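Local atomic coordinates of nadb-ler3 (Gallus gallus, PDB entry 3WXB), a protein that reduces carbonyl compounds with NADPH or NADH as an NAD(P)H-dependent carbonyl reductase of the short-chain dehydrogenase/reductase family. Residues C60-K64 and G65-Q69; N127-L130 and K131-S134; A181-I184 and Q185-Y188; A203-N206 and M207-C211; R244-V247 and D248-V251. All blocks are in the same frame, centred on the assembly; numbering follows the deposited sequence.

Contact 1. Residues C60-K64 and G65-Q69; sequences CRDPK and GQRAQ. With NDP (NADPH dihydro-nicotinamide-adenine-dinucleotide phosphate), chain C.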
loop_
_atom_site.group_PDB
_atom_site.type_symbol
_atom_site.label_atom_id
_atom_site.label_comp_id
_atom_site.label_asym_id
_atom_site.label_seq_id
_atom_site.Cartn_x
_atom_site.Cartn_y
_atom_site.Cartn_z
ATOM N N CYS A 60 15.406 19.223 -2.456
ATOM C CA CYS A 60 14.253 19.968 -2.891
ATOM C C CYS A 60 14.214 20.100 -4.413
ATOM O O CYS A 60 15.077 19.616 -5.148
ATOM C CB CYS A 60 14.145 21.335 -2.221
ATOM S SG CYS A 60 15.329 22.622 -2.849
ATOM N N ARG A 61 13.154 20.737 -4.858
ATOM C CA ARG A 61 12.886 21.006 -6.243
ATOM C C ARG A 61 13.045 22.485 -6.397
ATOM O O ARG A 61 12.768 23.238 -5.485
ATOM C CB ARG A 61 11.447 20.679 -6.551
ATOM C CG ARG A 61 11.111 19.281 -6.687
ATOM C CD ARG A 61 9.730 19.141 -6.231
ATOM N NE ARG A 61 8.894 18.390 -7.112
ATOM C CZ ARG A 61 7.579 18.382 -7.084
ATOM N NH1 ARG A 61 6.906 19.107 -6.229
ATOM N NH2 ARG A 61 6.950 17.651 -7.928
ATOM N N ASP A 62 13.444 22.885 -7.582
ATOM C CA ASP A 62 13.565 24.299 -7.954
ATOM C C ASP A 62 14.448 24.966 -6.907
ATOM O O ASP A 62 13.990 25.877 -6.267
ATOM C CB ASP A 62 12.156 24.961 -7.927
ATOM C CG ASP A 62 12.098 26.344 -8.648
ATOM O OD1 ASP A 62 11.138 27.136 -8.434
ATOM O OD2 ASP A 62 13.017 26.636 -9.410
ATOM N N PRO A 63 15.702 24.492 -6.692
ATOM C CA PRO A 63 16.458 24.984 -5.504
ATOM C C PRO A 63 16.716 26.515 -5.449
ATOM O O PRO A 63 16.882 27.090 -4.378
ATOM C CB PRO A 63 17.778 24.201 -5.544
ATOM C CG PRO A 63 17.840 23.538 -6.919
ATOM C CD PRO A 63 16.452 23.492 -7.481
ATOM N N LYS A 64 16.728 27.180 -6.594
ATOM C CA LYS A 64 16.884 28.624 -6.519
ATOM C C LYS A 64 15.615 29.305 -6.915
ATOM O O LYS A 64 15.669 30.319 -7.553
ATOM C CB LYS A 64 18.059 29.142 -7.378
ATOM C CG LYS A 64 18.604 28.211 -8.477
ATOM C CD LYS A 64 19.487 27.091 -7.887
ATOM C CE LYS A 64 20.576 27.587 -6.893
ATOM N NZ LYS A 64 21.250 28.861 -7.308
ATOM N N GLY A 65 14.475 28.743 -6.549
ATOM C CA GLY A 65 13.186 29.341 -6.856
ATOM C C GLY A 65 12.590 29.716 -5.528
ATOM O O GLY A 65 13.122 29.334 -4.484
ATOM N N GLN A 66 11.486 30.437 -5.549
ATOM C CA GLN A 66 10.833 30.907 -4.318
ATOM C C GLN A 66 10.541 29.816 -3.210
ATOM O O GLN A 66 10.604 30.105 -2.000
ATOM C CB GLN A 66 9.518 31.577 -4.687
ATOM C CG GLN A 66 9.006 32.556 -3.604
ATOM C CD GLN A 66 7.504 32.546 -3.459
ATOM O OE1 GLN A 66 6.822 33.564 -3.650
ATOM N NE2 GLN A 66 6.970 31.374 -3.100
ATOM N N ARG A 67 10.166 28.620 -3.676
ATOM C CA ARG A 67 9.927 27.378 -2.875
ATOM C C ARG A 67 10.999 27.065 -1.808
ATOM O O ARG A 67 10.721 26.472 -0.756
ATOM C CB ARG A 67 10.043 26.235 -3.875
ATOM C CG ARG A 67 9.149 25.097 -3.753
ATOM C CD ARG A 67 9.594 24.149 -4.869
ATOM N NE ARG A 67 9.062 24.608 -6.152
ATOM C CZ ARG A 67 8.280 23.884 -6.961
ATOM N NH1 ARG A 67 7.947 22.630 -6.646
ATOM N NH2 ARG A 67 7.864 24.406 -8.125
ATOM N N ALA A 68 12.235 27.425 -2.146
ATOM C CA ALA A 68 13.446 26.938 -1.488
ATOM C C ALA A 68 14.152 28.070 -0.797
ATOM O O ALA A 68 15.321 27.960 -0.435
ATOM C CB ALA A 68 14.374 26.318 -2.508
ATOM N N GLN A 69 13.433 29.163 -0.625
ATOM C CA GLN A 69 14.009 30.375 -0.084
ATOM C C GLN A 69 14.504 30.156 1.327
ATOM O O GLN A 69 15.657 30.489 1.652
ATOM C CB GLN A 69 12.925 31.431 -0.039
ATOM C CG GLN A 69 13.384 32.801 -0.360
ATOM C CD GLN A 69 12.242 33.615 -0.903
ATOM O OE1 GLN A 69 11.951 33.560 -2.098
ATOM N NE2 GLN A 69 11.567 34.357 -0.025
HETATM P PA NDP C . 3.820 19.352 2.747
HETATM O O1A NDP C . 2.751 19.252 1.708
HETATM O O2A NDP C . 3.790 20.479 3.588
HETATM O O5B NDP C . 5.186 19.282 2.144
HETATM C C5B NDP C . 5.413 18.338 1.059
HETATM C C4B NDP C . 6.879 18.303 0.800
HETATM O O4B NDP C . 7.242 17.130 -0.116
HETATM C C3B NDP C . 7.390 19.552 0.043
HETATM O O3B NDP C . 8.834 19.655 0.390
HETATM C C2B NDP C . 7.271 19.102 -1.423
HETATM O O2B NDP C . 8.097 19.854 -2.339
HETATM C C1B NDP C . 7.798 17.643 -1.333
HETATM N N9A NDP C . 7.304 16.827 -2.566
HETATM C C8A NDP C . 6.049 16.489 -2.955
HETATM N N7A NDP C . 6.135 15.804 -4.111
HETATM C C5A NDP C . 7.394 15.830 -4.516
HETATM C C6A NDP C . 8.007 15.311 -5.594
HETATM N N6A NDP C . 7.268 14.677 -6.522
HETATM N N1A NDP C . 9.340 15.416 -5.729
HETATM C C2A NDP C . 10.092 16.015 -4.750
HETATM N N3A NDP C . 9.441 16.567 -3.655
HETATM C C4A NDP C . 8.125 16.423 -3.544
HETATM O O3 NDP C . 3.657 17.932 3.557
HETATM P PN NDP C . 4.089 17.713 5.098
HETATM O O1N NDP C . 2.899 17.906 5.918
HETATM O O2N NDP C . 5.356 18.405 5.401
HETATM O O5D NDP C . 4.322 16.102 4.978
HETATM C C5D NDP C . 5.611 15.460 4.905
HETATM C C4D NDP C . 5.398 13.952 5.109
HETATM O O4D NDP C . 4.692 13.742 6.322
HETATM C C3D NDP C . 4.458 13.428 3.984
HETATM O O3D NDP C . 4.995 12.164 3.613
HETATM C C2D NDP C . 3.135 13.277 4.616
HETATM O O2D NDP C . 2.357 12.259 3.991
HETATM C C1D NDP C . 3.507 12.913 6.034
HETATM N N1N NDP C . 2.396 13.205 6.977
HETATM C C2N NDP C . 1.920 14.504 7.215
HETATM C C3N NDP C . 0.874 14.718 8.118
HETATM C C7N NDP C . 0.400 16.004 8.434
HETATM O O7N NDP C . -0.548 16.121 9.214
HETATM N N7N NDP C . 1.105 17.075 7.952
HETATM C C4N NDP C . 0.256 13.620 8.753
HETATM C C5N NDP C . 0.693 12.308 8.531
HETATM C C6N NDP C . 1.742 12.074 7.627
HETATM P P2B NDP C . 7.477 21.167 -3.128
HETATM O O1X NDP C . 8.403 21.113 -4.269
HETATM O O2X NDP C . 7.610 22.219 -2.110
HETATM O O3X NDP C . 6.083 20.772 -3.468
HETATM O O HOH W 1 15.625 29.361 -3.512
#

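Contact 2. Residues N127-L130 and K131-S134; sequences NETL and KDMS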
loop_
_atom_site.group_PDB
_atom_site.type_symbol
_atom_site.label_atom_id
_atom_site.label_comp_id
_atom_site.label_asym_id
_atom_site.label_seq_id
_atom_site.Cartn_x
_atom_site.Cartn_y
_atom_site.Cartn_z
ATOM N N ASN A 127 -14.810 9.878 -6.962
ATOM C CA ASN A 127 -14.090 10.520 -8.020
ATOM C C ASN A 127 -12.587 10.314 -7.976
ATOM O O ASN A 127 -11.845 11.046 -8.626
ATOM C CB ASN A 127 -14.505 11.975 -8.158
ATOM C CG ASN A 127 -14.382 12.694 -6.908
ATOM O OD1 ASN A 127 -13.339 12.600 -6.261
ATOM N ND2 ASN A 127 -15.438 13.407 -6.500
ATOM N N GLU A 128 -12.153 9.281 -7.228
ATOM C CA GLU A 128 -10.806 8.781 -7.341
ATOM C C GLU A 128 -10.503 8.405 -8.790
ATOM O O GLU A 128 -11.401 7.922 -9.494
ATOM C CB GLU A 128 -10.716 7.558 -6.404
ATOM C CG GLU A 128 -9.338 7.241 -5.871
ATOM C CD GLU A 128 -8.441 8.439 -5.489
ATOM O OE1 GLU A 128 -7.698 8.891 -6.358
ATOM O OE2 GLU A 128 -8.401 8.821 -4.294
ATOM N N THR A 129 -9.282 8.644 -9.284
ATOM C CA THR A 129 -8.970 8.260 -10.673
ATOM C C THR A 129 -7.757 7.351 -10.844
ATOM O O THR A 129 -6.897 7.268 -9.957
ATOM C CB THR A 129 -8.762 9.487 -11.597
ATOM O OG1 THR A 129 -7.570 10.188 -11.216
ATOM C CG2 THR A 129 -9.962 10.415 -11.555
ATOM N N LEU A 130 -7.615 6.701 -11.984
ATOM C CA LEU A 130 -6.397 5.985 -12.311
ATOM C C LEU A 130 -5.178 6.888 -12.171
ATOM O O LEU A 130 -4.283 6.570 -11.475
ATOM C CB LEU A 130 -6.455 5.367 -13.702
ATOM C CG LEU A 130 -5.332 4.564 -14.353
ATOM C CD1 LEU A 130 -4.044 5.150 -14.203
ATOM C CD2 LEU A 130 -5.283 3.196 -14.034
ATOM N N LYS A 131 -5.206 8.042 -12.812
ATOM C CA LYS A 131 -4.133 9.036 -12.723
ATOM C C LYS A 131 -3.788 9.440 -11.265
ATOM O O LYS A 131 -2.604 9.496 -10.897
ATOM C CB LYS A 131 -4.529 10.322 -13.484
ATOM C CG LYS A 131 -3.475 11.447 -13.380
ATOM C CD LYS A 131 -3.917 12.753 -14.105
ATOM C CE LYS A 131 -2.806 13.829 -14.035
ATOM N NZ LYS A 131 -3.015 14.598 -12.762
ATOM N N ASP A 132 -4.797 9.786 -10.478
ATOM C CA ASP A 132 -4.552 10.214 -9.091
ATOM C C ASP A 132 -4.039 9.048 -8.243
ATOM O O ASP A 132 -3.037 9.206 -7.542
ATOM C CB ASP A 132 -5.764 10.893 -8.468
ATOM C CG ASP A 132 -6.080 12.235 -9.151
ATOM O OD1 ASP A 132 -5.148 13.075 -9.233
ATOM O OD2 ASP A 132 -7.216 12.403 -9.686
ATOM N N MET A 133 -4.634 7.866 -8.392
ATOM C CA MET A 133 -4.132 6.667 -7.651
ATOM C C MET A 133 -2.683 6.344 -7.989
ATOM O O MET A 133 -1.842 6.077 -7.113
ATOM C CB MET A 133 -4.987 5.439 -7.887
ATOM C CG MET A 133 -6.351 5.573 -7.322
ATOM S SD MET A 133 -6.496 5.227 -5.539
ATOM C CE MET A 133 -6.143 3.474 -5.570
ATOM N N SER A 134 -2.382 6.325 -9.280
ATOM C CA SER A 134 -1.056 6.054 -9.735
ATOM C C SER A 134 0.000 7.124 -9.378
ATOM O O SER A 134 1.162 6.813 -8.965
ATOM C CB SER A 134 -1.127 5.745 -11.251
ATOM O OG SER A 134 0.118 5.231 -11.681
#

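Contact 3. Residues A181-I184 and Q185-Y188; sequences AGSI and QDLY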
loop_
_atom_site.group_PDB
_atom_site.type_symbol
_atom_site.label_atom_id
_atom_site.label_comp_id
_atom_site.label_asym_id
_atom_site.label_seq_id
_atom_site.Cartn_x
_atom_site.Cartn_y
_atom_site.Cartn_z
ATOM N N ALA A 181 -3.349 7.562 8.801
ATOM C CA ALA A 181 -4.377 7.534 7.723
ATOM C C ALA A 181 -4.167 6.278 6.881
ATOM O O ALA A 181 -5.133 5.782 6.332
ATOM C CB ALA A 181 -4.299 8.779 6.830
ATOM N N GLY A 182 -2.926 5.753 6.832
ATOM C CA GLY A 182 -2.582 4.514 6.131
ATOM C C GLY A 182 -2.749 3.275 6.988
ATOM O O GLY A 182 -2.406 2.158 6.575
ATOM N N SER A 183 -3.225 3.466 8.215
ATOM C CA SER A 183 -3.493 2.326 9.090
ATOM C C SER A 183 -4.831 1.676 8.691
ATOM O O SER A 183 -5.867 2.304 8.762
ATOM C CB SER A 183 -3.588 2.785 10.581
ATOM O OG SER A 183 -4.123 1.713 11.338
ATOM N N ILE A 184 -4.808 0.415 8.336
ATOM C CA ILE A 184 -6.055 -0.251 7.905
ATOM C C ILE A 184 -7.017 -0.363 9.066
ATOM O O ILE A 184 -8.269 -0.107 8.961
ATOM C CB ILE A 184 -5.770 -1.591 7.235
ATOM C CG1 ILE A 184 -4.736 -1.378 6.122
ATOM C CG2 ILE A 184 -7.136 -2.249 6.706
ATOM C CD1 ILE A 184 -4.271 -2.654 5.555
ATOM N N GLN A 185 -6.437 -0.716 10.209
ATOM C CA GLN A 185 -7.240 -0.793 11.444
ATOM C C GLN A 185 -7.797 0.527 11.905
ATOM O O GLN A 185 -8.973 0.592 12.265
ATOM C CB GLN A 185 -6.392 -1.440 12.557
ATOM C CG GLN A 185 -7.096 -1.548 13.938
ATOM C CD GLN A 185 -6.224 -2.375 14.903
ATOM O OE1 GLN A 185 -6.153 -2.064 16.081
ATOM N NE2 GLN A 185 -5.558 -3.375 14.402
ATOM N N ASP A 186 -6.985 1.578 11.964
ATOM C CA ASP A 186 -7.436 2.863 12.584
ATOM C C ASP A 186 -8.128 3.807 11.605
ATOM O O ASP A 186 -9.082 4.476 11.965
ATOM C CB ASP A 186 -6.262 3.647 13.230
ATOM C CG ASP A 186 -5.715 2.932 14.503
ATOM O OD1 ASP A 186 -6.326 1.949 14.957
ATOM O OD2 ASP A 186 -4.677 3.362 14.994
ATOM N N LEU A 187 -7.611 3.860 10.379
ATOM C CA LEU A 187 -8.228 4.678 9.327
ATOM C C LEU A 187 -8.420 6.095 9.816
ATOM O O LEU A 187 -9.515 6.629 9.773
ATOM C CB LEU A 187 -9.592 4.090 8.962
ATOM C CG LEU A 187 -10.053 3.813 7.532
ATOM C CD1 LEU A 187 -11.486 4.246 7.232
ATOM C CD2 LEU A 187 -9.087 4.138 6.468
ATOM N N TYR A 188 -7.325 6.719 10.250
ATOM C CA TYR A 188 -7.364 7.977 10.984
ATOM C C TYR A 188 -7.929 9.089 10.078
ATOM O O TYR A 188 -7.596 9.130 8.868
ATOM C CB TYR A 188 -5.915 8.332 11.385
ATOM C CG TYR A 188 -5.695 9.571 12.217
ATOM C CD1 TYR A 188 -6.447 9.808 13.384
ATOM C CD2 TYR A 188 -4.654 10.477 11.889
ATOM C CE1 TYR A 188 -6.214 10.938 14.183
ATOM C CE2 TYR A 188 -4.384 11.608 12.689
ATOM C CZ TYR A 188 -5.179 11.838 13.837
ATOM O OH TYR A 188 -4.950 12.962 14.630
#

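Contact 4. Residues A203-N206 and M207-C211; sequences AALN and MLTRC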
loop_
_atom_site.group_PDB
_atom_site.type_symbol
_atom_site.label_atom_id
_atom_site.label_comp_id
_atom_site.label_asym_id
_atom_site.label_seq_id
_atom_site.Cartn_x
_atom_site.Cartn_y
_atom_site.Cartn_z
ATOM N N ALA A 203 -0.452 2.697 3.478
ATOM C CA ALA A 203 -0.440 1.283 3.848
ATOM C C ALA A 203 0.635 0.516 3.064
ATOM O O ALA A 203 1.349 -0.306 3.635
ATOM C CB ALA A 203 -1.890 0.611 3.658
ATOM N N ALA A 204 0.803 0.827 1.768
ATOM C CA ALA A 204 1.833 0.192 0.979
ATOM C C ALA A 204 3.259 0.573 1.439
ATOM O O ALA A 204 4.169 -0.254 1.311
ATOM C CB ALA A 204 1.657 0.551 -0.565
ATOM N N LEU A 205 3.423 1.810 1.905
ATOM C CA LEU A 205 4.688 2.289 2.442
ATOM C C LEU A 205 4.970 1.518 3.769
ATOM O O LEU A 205 6.121 1.230 4.071
ATOM C CB LEU A 205 4.562 3.788 2.808
ATOM C CG LEU A 205 5.833 4.492 3.357
ATOM C CD1 LEU A 205 7.045 4.463 2.370
ATOM C CD2 LEU A 205 5.556 5.953 3.751
ATOM N N ASN A 206 3.928 1.264 4.566
ATOM C CA ASN A 206 4.142 0.470 5.799
ATOM C C ASN A 206 4.636 -0.913 5.435
ATOM O O ASN A 206 5.576 -1.432 6.037
ATOM C CB ASN A 206 2.880 0.450 6.611
ATOM C CG ASN A 206 2.579 1.816 7.212
ATOM O OD1 ASN A 206 3.447 2.712 7.200
ATOM N ND2 ASN A 206 1.414 1.963 7.818
ATOM N N MET A 207 4.010 -1.497 4.402
ATOM C CA MET A 207 4.460 -2.724 3.816
ATOM C C MET A 207 5.878 -2.651 3.349
ATOM O O MET A 207 6.685 -3.577 3.643
ATOM C CB MET A 207 3.498 -3.248 2.695
ATOM C CG MET A 207 4.037 -4.524 1.985
ATOM S SD MET A 207 4.404 -5.967 3.138
ATOM C CE MET A 207 2.758 -6.634 3.343
ATOM N N LEU A 208 6.209 -1.601 2.572
ATOM C CA LEU A 208 7.584 -1.457 2.079
ATOM C C LEU A 208 8.586 -1.469 3.239
ATOM O O LEU A 208 9.620 -2.164 3.174
ATOM C CB LEU A 208 7.746 -0.160 1.302
ATOM C CG LEU A 208 9.150 0.243 0.888
ATOM C CD1 LEU A 208 9.832 -0.873 -0.066
ATOM C CD2 LEU A 208 9.109 1.675 0.200
ATOM N N THR A 209 8.263 -0.709 4.266
ATOM C CA THR A 209 9.158 -0.550 5.428
ATOM C C THR A 209 9.410 -1.923 6.095
ATOM O O THR A 209 10.574 -2.286 6.401
ATOM C CB THR A 209 8.549 0.395 6.436
ATOM O OG1 THR A 209 8.265 1.668 5.842
ATOM C CG2 THR A 209 9.511 0.655 7.625
ATOM N N ARG A 210 8.348 -2.669 6.298
ATOM C CA ARG A 210 8.441 -4.027 6.789
ATOM C C ARG A 210 9.400 -4.884 5.934
ATOM O O ARG A 210 10.290 -5.509 6.461
ATOM C CB ARG A 210 7.051 -4.653 6.858
ATOM C CG ARG A 210 6.861 -5.778 7.830
ATOM C CD ARG A 210 6.975 -5.241 9.191
ATOM N NE ARG A 210 6.330 -5.977 10.250
ATOM C CZ ARG A 210 6.464 -7.265 10.480
ATOM N NH1 ARG A 210 7.172 -8.006 9.671
ATOM N NH2 ARG A 210 5.865 -7.827 11.515
ATOM N N CYS A 211 9.182 -4.914 4.618
ATOM C CA CYS A 211 10.021 -5.701 3.742
ATOM C C CYS A 211 11.487 -5.240 3.823
ATOM O O CYS A 211 12.394 -6.078 3.780
ATOM C CB CYS A 211 9.549 -5.656 2.246
ATOM S SG CYS A 211 7.899 -6.417 2.079
#

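Contact 5. Residues R244-V247 and D248-V251; sequences RVTV and DESV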
loop_
_atom_site.group_PDB
_atom_site.type_symbol
_atom_site.label_atom_id
_atom_site.label_comp_id
_atom_site.label_asym_id
_atom_site.label_seq_id
_atom_site.Cartn_x
_atom_site.Cartn_y
_atom_site.Cartn_z
ATOM N N ARG A 244 -3.745 18.570 17.199
ATOM C CA ARG A 244 -2.679 19.000 16.287
ATOM C C ARG A 244 -1.361 19.338 16.933
ATOM O O ARG A 244 -1.296 19.930 18.008
ATOM C CB ARG A 244 -3.170 20.160 15.440
ATOM C CG ARG A 244 -4.311 19.662 14.625
ATOM C CD ARG A 244 -3.835 19.387 13.239
ATOM N NE ARG A 244 -4.407 20.434 12.488
ATOM C CZ ARG A 244 -3.944 20.970 11.388
ATOM N NH1 ARG A 244 -2.809 20.584 10.820
ATOM N NH2 ARG A 244 -4.662 21.952 10.890
ATOM N N VAL A 245 -0.295 18.996 16.241
ATOM C CA VAL A 245 1.003 19.395 16.703
ATOM C C VAL A 245 1.604 20.342 15.702
ATOM O O VAL A 245 1.165 20.397 14.529
ATOM C CB VAL A 245 1.890 18.178 16.975
ATOM C CG1 VAL A 245 1.278 17.398 18.136
ATOM C CG2 VAL A 245 2.002 17.306 15.739
ATOM N N THR A 246 2.563 21.128 16.189
ATOM C CA THR A 246 3.381 21.981 15.348
ATOM C C THR A 246 4.490 21.097 14.767
ATOM O O THR A 246 4.740 20.003 15.256
ATOM C CB THR A 246 4.011 23.154 16.206
ATOM O OG1 THR A 246 4.865 22.582 17.201
ATOM C CG2 THR A 246 2.885 24.053 16.909
ATOM N N VAL A 247 5.143 21.590 13.723
ATOM C CA VAL A 247 6.263 20.957 13.098
ATOM C C VAL A 247 7.358 20.751 14.139
ATOM O O VAL A 247 8.031 19.686 14.149
ATOM C CB VAL A 247 6.777 21.855 11.941
ATOM C CG1 VAL A 247 8.174 21.502 11.545
ATOM C CG2 VAL A 247 5.817 21.761 10.719
ATOM N N ASP A 248 7.531 21.734 15.035
ATOM C CA ASP A 248 8.599 21.619 16.042
ATOM C C ASP A 248 8.316 20.474 16.998
ATOM O O ASP A 248 9.222 19.700 17.345
ATOM C CB ASP A 248 8.841 22.932 16.809
ATOM C CG ASP A 248 9.612 23.958 15.957
ATOM O OD1 ASP A 248 10.565 23.577 15.237
ATOM O OD2 ASP A 248 9.258 25.139 16.018
ATOM N N GLU A 249 7.055 20.356 17.392
ATOM C CA GLU A 249 6.628 19.302 18.325
ATOM C C GLU A 249 6.728 17.929 17.658
ATOM O O GLU A 249 7.216 16.957 18.238
ATOM C CB GLU A 249 5.183 19.546 18.750
ATOM C CG GLU A 249 4.975 20.705 19.777
ATOM C CD GLU A 249 3.509 21.075 19.955
ATOM O OE1 GLU A 249 2.658 20.807 19.061
ATOM O OE2 GLU A 249 3.180 21.657 21.006
ATOM N N SER A 250 6.262 17.862 16.401
ATOM C CA SER A 250 6.241 16.604 15.658
ATOM C C SER A 250 7.685 16.189 15.416
ATOM O O SER A 250 8.062 15.066 15.727
ATOM C CB SER A 250 5.468 16.770 14.317
ATOM O OG SER A 250 5.823 15.709 13.425
ATOM N N VAL A 251 8.510 17.050 14.817
ATOM C CA VAL A 251 9.871 16.611 14.584
ATOM C C VAL A 251 10.758 16.447 15.808
ATOM O O VAL A 251 11.597 15.584 15.792
ATOM C CB VAL A 251 10.642 17.210 13.345
ATOM C CG1 VAL A 251 9.753 17.895 12.275
ATOM C CG2 VAL A 251 11.944 17.829 13.677
#

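Contact 1. Residues C60-K64 and G65-Q69
Arg61 and Arg67, in the loop after strand 55-60 of the Rossmann fold, share one phosphate oxygen of NADPH. The loop turns back through a type I beta turn from Asp62 to Gly65, closed by Gly65 N on Asp62 O at 2.9 Å. This brings Arg67 beside Arg61. CB of Arg61 approaches O1X of the 2'-phosphate. CG and CD then pass the adenine edge atom C2A, and CD also lies near O1X. From NE outward the guanidinium lies over the adenine, with C6A of the adenine 3.3 Å above the guanidinium plane and offset toward the rim. Arg61 NH1 donates to O1X of NADPH at 3.2 Å, almost straight at 174°. NH2 is held by a salt bridge to Glu87. Two arginines on one phosphate are consistent with a site suited to NADPH. Asp62 makes a long salt bridge to Arg67 NE, with the carboxylate and guanidinium planes almost perpendicular. Arg67 NH1 reaches O1X at 2.9 Å, in the plane of its guanidinium.

Contact 2. Residues N127-L130 and K131-S134
Thr129 and Asp132 meet where the chain leaves a loop and enters helix 130-160. Thr129 is the N-cap, and its carbonyl O receives Met133 N at 2.8 Å in the first turn. Leu130 O takes Ser134 N in the same way. Thr129 OG1 stands between its own backbone N and carbonyl carbon (chi1 67°), which turns it over the helix start. Thr129 OG1 accepts from Asp132 N at 2.9 Å and donates to Asp132 OD2 at 2.7 Å. The hydroxyl meets OD2 from above the carboxylate plane, 52° out of it. The other oxygen of Asp132 pairs with Arg121, which probably offsets its charge. Glu128 crosses Met133 at about a right angle, with CG 3.5 Å from SD. Its OE2 accepts from Ser197 N. Glu128 and Met133 touch helix 196-216, while Leu130 and Met133 pack on Ile142 of the second subunit, and Glu128 O accepts from Gln149 of that subunit.

Contact 3. Residues A181-I184 and Q185-Y188
Ser183 and Asp186 face each other across a tight reversal of the chain. The two halves, 181-184 and 185-188, run nearly antiparallel, 167° apart end to end. Ser183 directs its side chain into the bend. With OG anti to the backbone N (chi1 168°), Ser183 OG accepts from Asp186 N at 2.9 Å. The N-H points well at OG, at 162°. The same OG lies 3.4 Å from Asp186 CB, so the Asp186 side chain starts out alongside the hydroxyl. Ser183 O takes Leu187 N at 2.8 Å. Ser183 thus grips the returning chain with both its oxygens, an ST motif. Its OG also bonds Ala278 O, which fixes the hydroxyl against the C-terminal tail. With an alanine in place of Ser183, Asp186 N and Ala278 O would probably lose their hydroxyl partner. Where the two halves come back together, Tyr188 CB comes within 3.7 Å of Ala181 N, which lies at the edge of the ring near its plane. Ile184 O accepts from Arg210 of the second subunit, and Leu187 packs on that arginine. The bend belongs to the loop between strand 173-177 and helix 196-216, which in short-chain dehydrogenases/reductases borders the active site; here Ala181 touches the NADPH-binding Tyr198.

Contact 4. Residues A203-N206 and M207-C211
Leu205 O receives two bonds from Thr209, one turn further along. Thr209 N and Thr209 OG1 donate to Leu205 O at 2.9 and 2.8 Å, and they reach the oxygen from opposite faces of its carbonyl plane. Both segments belong to helix 196-216 of the Rossmann-type fold, which carries the NADPH-binding residues Tyr198 and Lys202. The hydroxyl of Thr209 sits beside its backbone N and anti to the carbonyl carbon (chi1 -57°), turned back toward the preceding turn. It also bonds Asn176 of strand 173-177, so this buried hydroxyl has two partners. Regular helix bonds run alongside, from Met207 N to Ala203 O and from Leu208 N to Ala204 O. Arg210 N closes on Asn206 O at 3.0 Å. Asn206 OD1 is hydrogen-bonded to Ser178 OG. Asn206 and Thr209 both rest on Ala225 of strand 222-227, which seats this face of the helix against the sheet. Ala204 packs on Tyr137 and Thr141 of helix 130-160. Met207 and Leu208 lean on Gly182 and Leu196 of the second subunit, so the helix serves both the subunit core and the dimer. Between the two segments, the leucines meet at an angle through one methyl each, with Leu205 CD1 4.1 Å from Leu208 CD2.

Contact 5. Residues R244-V247 and D248-V251
Thr246 and Glu249 hold each other at the start of helix 247-260, on the more exposed side of the contact. Glu249 OE1 accepts from Thr246 N at 2.9 Å, and the N-H points nearly straight at it (165°). The donor comes on the anti side of the carboxylate, 32° out of its plane. In return, Thr246 OG1 accepts from Glu249 N at 3.1 Å. A chi1 of 62° turns the hydroxyl toward the first turn. These two reciprocal bonds form a capping box, with Thr246 as the N-cap. A valine in place of Thr246 would probably leave Glu249 N without its capping acceptor. Asp248 also lies on the exposed side, and its carboxylate is bonded to His45. The other side is tighter and largely apolar: Val245, Ser250 and Val251 are buried, with the partly exposed Val247 beside them. Val245 sets CG2 3.8 Å from Ser250 CB, while its CB touches Glu249 OE1. Val247 and Val251 lie side by side, pointing the same way, with their CG1 methyls 4.0 Å apart. Val247 and Ser250 pack on Val231, an NADPH-binding residue, and Val251 packs on Ile38 of helix 37-47. Ser250 OG bonds Pro228 O in the loop after strand 222-227.

Overall arrangement
The five contacts follow one another along a single Rossmann-type chain with a parallel sheet. Contact 1 follows strand 55-60 and holds the 2'-phosphate end of NADPH. Contact 2 opens helix 130-160, about 28 Å away between centres. Contact 3 lies in the loop before helix 196-216, and contact 4 lies on that helix. Their centres are about 14 Å apart, and they touch through Gly182 O and Ala203 CB. Contact 4 lies across the chain's centre from contact 1. Contact 5 starts helix 247-260, with its nearest atoms about 6 Å from contact 3. Contacts 2, 3 and 4 meet the second subunit, while contact 1 holds the cofactor and contact 5 packs on NADPH-binding residues.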